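Secretin XcpQ (Pseudomonas aeruginosa, PDB 4E9J) forms the outer-membrane channel of the type II secretion system, through which proteins such as elastase LasB are exported, here as its periplasmic N0-N2 fragment. Local coordinates at residues A[178-192]-A[212-224]. Residues are numbered along the deposited sequence; the frame is centred on the assembly and turned at random.
Sequences YSVINLRYGWVMDAA and VIADARTNRLIIL
Ser-179 and Ile-181 pair with Ile-223 and Leu-221 in the antiparallel sheet of the periplasmic N2 domain, where 178-182, the outermost strand of this chain, lies against central strand 220-224. Both pairs are of the hydrogen-bonded kind; Ile-223 N reaches Ser-179 O at 2.8 Å, almost straight at 176°. Beyond them comes Asn-219, which with Arg-220 forms a G1 beta bulge opposite Asp-215 beside the hairpin turn. Its CG is anti to the backbone N (chi1 -159°), which carries the amide in among the backbone of the 183-188 turn. ND2 gives a hydrogen bond to Gly-186 O at 3.0 Å, with that oxygen in the plane of the Asn-219 amide, and a more bent one to Leu-183 O at 3.1 Å from above that carbonyl's plane. OD1 accepts from Val-188 N at 3.0 Å, at the first turn of the helix, while Leu-183 N bonds to Asn-219 O. On the face of Leu-221, shared by helices 188-201 and 227-240, Leu-221 CD1 lies 4.2 Å from Ala-191 CB, and Val-188 CG2 meets Ala-214 CB at 4.0 Å. On the face of Arg-220 and Asn-182, Arg-220 NE forms a salt bridge to Asp-215 OD2 (2.8 Å), and one water joins NH2 to Asn-182 OD1. NH2 also bonds Tyr-178 OH of the second subunit, whose strand pairs antiparallel with 178-180, so the sheet runs on across the dimer interface. Apolar side chains thus seat the helix on the sheet, and the Asn-219 amide, using both its ends, helps hold the strand-to-helix turn, together with Asp-241.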
loop_
_atom_site.group_PDB
_atom_site.type_symbol
_atom_site.label_atom_id
_atom_site.label_comp_id
_atom_site.label_asym_id
_atom_site.label_seq_id
_atom_site.Cartn_x
_atom_site.Cartn_y
_atom_site.Cartn_z
ATOM N N TYR A 178 -14.553 8.591 -1.763
ATOM C CA TYR A 178 -13.850 9.822 -1.426
ATOM C C TYR A 178 -13.234 10.471 -2.636
ATOM O O TYR A 178 -13.130 9.810 -3.670
ATOM C CB TYR A 178 -12.772 9.519 -0.362
ATOM C CG TYR A 178 -11.726 8.498 -0.776
ATOM C CD1 TYR A 178 -11.912 7.156 -0.535
ATOM C CD2 TYR A 178 -10.522 8.892 -1.343
ATOM C CE1 TYR A 178 -10.925 6.221 -0.819
ATOM C CE2 TYR A 178 -9.531 7.963 -1.654
ATOM C CZ TYR A 178 -9.719 6.631 -1.342
ATOM O OH TYR A 178 -8.780 5.668 -1.611
ATOM N N SER A 179 -12.939 11.805 -2.524
ATOM C CA SER A 179 -12.209 12.608 -3.506
ATOM C C SER A 179 -10.918 13.098 -2.869
ATOM O O SER A 179 -10.894 13.402 -1.675
ATOM C CB SER A 179 -13.018 13.800 -3.990
ATOM O OG SER A 179 -14.015 13.322 -4.866
ATOM N N VAL A 180 -9.855 13.153 -3.661
ATOM C CA VAL A 180 -8.537 13.609 -3.239
ATOM C C VAL A 180 -8.152 14.898 -3.975
ATOM O O VAL A 180 -8.273 14.960 -5.200
ATOM C CB VAL A 180 -7.515 12.494 -3.479
ATOM C CG1 VAL A 180 -6.101 12.997 -3.245
ATOM C CG2 VAL A 180 -7.838 11.285 -2.614
ATOM N N ILE A 181 -7.686 15.919 -3.209
ATOM C CA ILE A 181 -7.218 17.204 -3.735
ATOM C C ILE A 181 -5.803 17.449 -3.276
ATOM O O ILE A 181 -5.581 17.608 -2.083
ATOM C CB ILE A 181 -8.097 18.377 -3.322
ATOM C CG1 ILE A 181 -9.522 18.158 -3.740
ATOM C CG2 ILE A 181 -7.548 19.712 -3.914
ATOM C CD1 ILE A 181 -10.440 19.094 -3.088
ATOM N N ASN A 182 -4.871 17.533 -4.212
ATOM C CA ASN A 182 -3.461 17.810 -3.955
ATOM C C ASN A 182 -3.333 19.316 -3.957
ATOM O O ASN A 182 -3.495 19.921 -4.989
ATOM C CB ASN A 182 -2.605 17.221 -5.059
ATOM C CG ASN A 182 -2.759 15.741 -5.138
ATOM O OD1 ASN A 182 -2.170 15.018 -4.370
ATOM N ND2 ASN A 182 -3.607 15.259 -6.024
ATOM N N LEU A 183 -3.109 19.936 -2.817
ATOM C CA LEU A 183 -3.053 21.396 -2.741
ATOM C C LEU A 183 -1.734 21.923 -3.292
ATOM O O LEU A 183 -0.684 21.562 -2.780
ATOM C CB LEU A 183 -3.256 21.859 -1.292
ATOM C CG LEU A 183 -4.526 21.409 -0.599
ATOM C CD1 LEU A 183 -4.382 21.553 0.877
ATOM C CD2 LEU A 183 -5.732 22.166 -1.097
ATOM N N ARG A 184 -1.781 22.755 -4.346
ATOM C CA ARG A 184 -0.556 23.315 -4.943
ATOM C C ARG A 184 -0.035 24.565 -4.199
ATOM O O ARG A 184 1.161 24.782 -4.172
ATOM C CB ARG A 184 -0.804 23.652 -6.438
ATOM C CG ARG A 184 0.423 24.134 -7.180
ATOM C CD ARG A 184 0.189 24.246 -8.677
ATOM N NE ARG A 184 1.390 24.687 -9.388
ATOM C CZ ARG A 184 1.443 25.034 -10.674
ATOM N NH1 ARG A 184 0.343 25.014 -11.427
ATOM N NH2 ARG A 184 2.594 25.411 -11.219
ATOM N N TYR A 185 -0.918 25.421 -3.693
ATOM C CA TYR A 185 -0.544 26.696 -3.063
ATOM C C TYR A 185 -0.771 26.742 -1.548
ATOM O O TYR A 185 0.066 27.272 -0.822
ATOM C CB TYR A 185 -1.341 27.835 -3.720
ATOM C CG TYR A 185 -1.202 27.836 -5.224
ATOM C CD1 TYR A 185 0.007 28.168 -5.834
ATOM C CD2 TYR A 185 -2.239 27.394 -6.034
ATOM C CE1 TYR A 185 0.160 28.110 -7.220
ATOM C CE2 TYR A 185 -2.104 27.344 -7.419
ATOM C CZ TYR A 185 -0.908 27.717 -8.013
ATOM O OH TYR A 185 -0.765 27.680 -9.383
ATOM N N GLY A 186 -1.910 26.239 -1.100
ATOM C CA GLY A 186 -2.281 26.267 0.300
ATOM C C GLY A 186 -1.560 25.252 1.156
ATOM O O GLY A 186 -0.945 24.304 0.652
ATOM N N TRP A 187 -1.518 25.570 2.447
ATOM C CA TRP A 187 -0.977 24.716 3.482
ATOM C C TRP A 187 -2.151 23.838 3.950
ATOM O O TRP A 187 -3.182 24.368 4.306
ATOM C CB TRP A 187 -0.444 25.556 4.636
ATOM C CG TRP A 187 -0.213 24.785 5.894
ATOM C CD1 TRP A 187 -0.699 25.079 7.126
ATOM C CD2 TRP A 187 0.716 23.722 6.073
ATOM N NE1 TRP A 187 -0.127 24.268 8.064
ATOM C CE2 TRP A 187 0.689 23.371 7.435
ATOM C CE3 TRP A 187 1.540 22.993 5.204
ATOM C CZ2 TRP A 187 1.497 22.363 7.961
ATOM C CZ3 TRP A 187 2.295 21.958 5.716
ATOM C CH2 TRP A 187 2.277 21.656 7.081
ATOM N N VAL A 188 -1.996 22.509 3.864
ATOM C CA VAL A 188 -2.991 21.478 4.224
ATOM C C VAL A 188 -3.838 21.681 5.487
ATOM O O VAL A 188 -5.042 21.494 5.447
ATOM C CB VAL A 188 -2.312 20.069 4.200
ATOM C CG1 VAL A 188 -1.145 19.971 5.198
ATOM C CG2 VAL A 188 -3.316 18.972 4.438
ATOM N N MET A 189 -3.216 22.058 6.590
ATOM C CA MET A 189 -3.863 22.224 7.893
ATOM C C MET A 189 -4.731 23.464 7.917
ATOM O O MET A 189 -5.776 23.452 8.569
ATOM C CB MET A 189 -2.833 22.261 9.031
ATOM C CG MET A 189 -1.892 21.063 9.073
ATOM S SD MET A 189 -2.699 19.437 8.910
ATOM C CE MET A 189 -3.543 19.354 10.460
ATOM N N ASP A 190 -4.361 24.507 7.173
ATOM C CA ASP A 190 -5.193 25.702 7.109
ATOM C C ASP A 190 -6.451 25.389 6.331
ATOM O O ASP A 190 -7.534 25.765 6.758
ATOM C CB ASP A 190 -4.478 26.859 6.401
ATOM C CG ASP A 190 -3.382 27.508 7.194
ATOM O OD1 ASP A 190 -3.347 27.311 8.426
ATOM O OD2 ASP A 190 -2.544 28.190 6.579
ATOM N N ALA A 191 -6.298 24.732 5.163
ATOM C CA ALA A 191 -7.453 24.405 4.324
ATOM C C ALA A 191 -8.446 23.541 5.093
ATOM O O ALA A 191 -9.638 23.819 5.063
ATOM C CB ALA A 191 -6.995 23.675 3.068
ATOM N N ALA A 192 -7.951 22.513 5.811
ATOM C CA ALA A 192 -8.841 21.628 6.580
ATOM C C ALA A 192 -9.622 22.396 7.649
ATOM O O ALA A 192 -10.831 22.254 7.727
ATOM C CB ALA A 192 -8.041 20.490 7.214
ATOM N N VAL A 212 -13.716 16.204 5.966
ATOM C CA VAL A 212 -12.342 16.402 5.445
ATOM C C VAL A 212 -11.390 15.599 6.279
ATOM O O VAL A 212 -11.521 15.655 7.493
ATOM C CB VAL A 212 -11.867 17.894 5.558
ATOM C CG1 VAL A 212 -10.515 18.094 4.871
ATOM C CG2 VAL A 212 -12.860 18.873 4.989
ATOM N N ILE A 213 -10.379 14.944 5.665
ATOM C CA ILE A 213 -9.261 14.305 6.349
ATOM C C ILE A 213 -8.010 14.954 5.726
ATOM O O ILE A 213 -7.806 14.871 4.505
ATOM C CB ILE A 213 -9.217 12.764 6.212
ATOM C CG1 ILE A 213 -10.378 12.128 7.042
ATOM C CG2 ILE A 213 -7.852 12.214 6.647
ATOM C CD1 ILE A 213 -10.614 10.638 6.812
ATOM N N ALA A 214 -7.190 15.574 6.584
ATOM C CA ALA A 214 -5.945 16.186 6.167
ATOM C C ALA A 214 -4.897 15.073 5.961
ATOM O O ALA A 214 -4.856 14.148 6.748
ATOM C CB ALA A 214 -5.492 17.153 7.250
ATOM N N ASP A 215 -4.087 15.128 4.913
ATOM C CA ASP A 215 -2.985 14.179 4.698
ATOM C C ASP A 215 -1.773 15.027 4.445
ATOM O O ASP A 215 -1.449 15.377 3.308
ATOM C CB ASP A 215 -3.292 13.198 3.564
ATOM C CG ASP A 215 -2.202 12.190 3.247
ATOM O OD1 ASP A 215 -1.211 12.124 4.004
ATOM O OD2 ASP A 215 -2.382 11.405 2.291
ATOM N N ALA A 216 -1.141 15.403 5.532
ATOM C CA ALA A 216 -0.031 16.302 5.482
ATOM C C ALA A 216 1.137 15.779 4.694
ATOM O O ALA A 216 1.678 16.541 3.894
ATOM C CB ALA A 216 0.391 16.689 6.898
ATOM N N ARG A 217 1.528 14.494 4.861
ATOM C CA ARG A 217 2.708 13.961 4.165
ATOM C C ARG A 217 2.793 14.371 2.719
ATOM O O ARG A 217 3.886 14.624 2.240
ATOM C CB ARG A 217 2.866 12.431 4.301
ATOM N N THR A 218 1.650 14.441 2.006
ATOM C CA THR A 218 1.628 14.814 0.585
ATOM C C THR A 218 0.852 16.103 0.323
ATOM O O THR A 218 0.617 16.458 -0.833
ATOM C CB THR A 218 1.129 13.630 -0.236
ATOM O OG1 THR A 218 -0.142 13.224 0.278
ATOM C CG2 THR A 218 2.101 12.453 -0.203
ATOM N N ASN A 219 0.540 16.859 1.389
ATOM C CA ASN A 219 -0.151 18.130 1.301
ATOM C C ASN A 219 -1.437 18.003 0.488
ATOM O O ASN A 219 -1.660 18.760 -0.473
ATOM C CB ASN A 219 0.766 19.238 0.738
ATOM C CG ASN A 219 0.267 20.618 1.116
ATOM O OD1 ASN A 219 -0.016 20.871 2.262
ATOM N ND2 ASN A 219 0.104 21.541 0.188
ATOM N N ARG A 220 -2.267 17.036 0.868
ATOM C CA ARG A 220 -3.533 16.784 0.173
ATOM C C ARG A 220 -4.709 16.565 1.136
ATOM O O ARG A 220 -4.523 16.168 2.293
ATOM C CB ARG A 220 -3.358 15.591 -0.766
ATOM C CG ARG A 220 -3.303 14.281 -0.077
ATOM C CD ARG A 220 -3.043 13.129 -1.026
ATOM N NE ARG A 220 -3.196 11.865 -0.308
ATOM C CZ ARG A 220 -3.402 10.671 -0.859
ATOM N NH1 ARG A 220 -3.570 9.602 -0.093
ATOM N NH2 ARG A 220 -3.462 10.543 -2.180
ATOM N N LEU A 221 -5.925 16.816 0.639
ATOM C CA LEU A 221 -7.158 16.639 1.385
ATOM C C LEU A 221 -7.885 15.437 0.855
ATOM O O LEU A 221 -7.960 15.243 -0.362
ATOM C CB LEU A 221 -8.094 17.845 1.186
ATOM C CG LEU A 221 -7.562 19.196 1.604
ATOM C CD1 LEU A 221 -8.559 20.281 1.248
ATOM C CD2 LEU A 221 -7.233 19.219 3.077
ATOM N N ILE A 222 -8.498 14.682 1.756
ATOM C CA ILE A 222 -9.367 13.552 1.404
ATOM C C ILE A 222 -10.759 13.983 1.837
ATOM O O ILE A 222 -10.937 14.313 2.997
ATOM C CB ILE A 222 -8.924 12.274 2.082
ATOM C CG1 ILE A 222 -7.527 11.871 1.596
ATOM C CG2 ILE A 222 -9.934 11.155 1.839
ATOM C CD1 ILE A 222 -6.812 10.897 2.551
ATOM N N ILE A 223 -11.688 14.099 0.891
ATOM C CA ILE A 223 -13.041 14.563 1.151
ATOM C C ILE A 223 -14.003 13.379 1.077
ATOM O O ILE A 223 -14.031 12.666 0.073
ATOM C CB ILE A 223 -13.440 15.638 0.122
ATOM C CG1 ILE A 223 -12.353 16.739 -0.043
ATOM C CG2 ILE A 223 -14.843 16.236 0.465
ATOM C CD1 ILE A 223 -11.921 17.434 1.278
ATOM N N LEU A 224 -14.826 13.209 2.115
ATOM C CA LEU A 224 -15.814 12.139 2.206
ATOM C C LEU A 224 -17.176 12.725 2.396
ATOM O O LEU A 224 -17.309 13.902 2.729
ATOM C CB LEU A 224 -15.501 11.258 3.377
ATOM C CG LEU A 224 -14.211 10.484 3.214
ATOM C CD1 LEU A 224 -13.234 10.886 4.315
ATOM C CD2 LEU A 224 -14.481 9.006 3.169
HETATM O O HOH W 1 -2.409 12.375 -4.159
#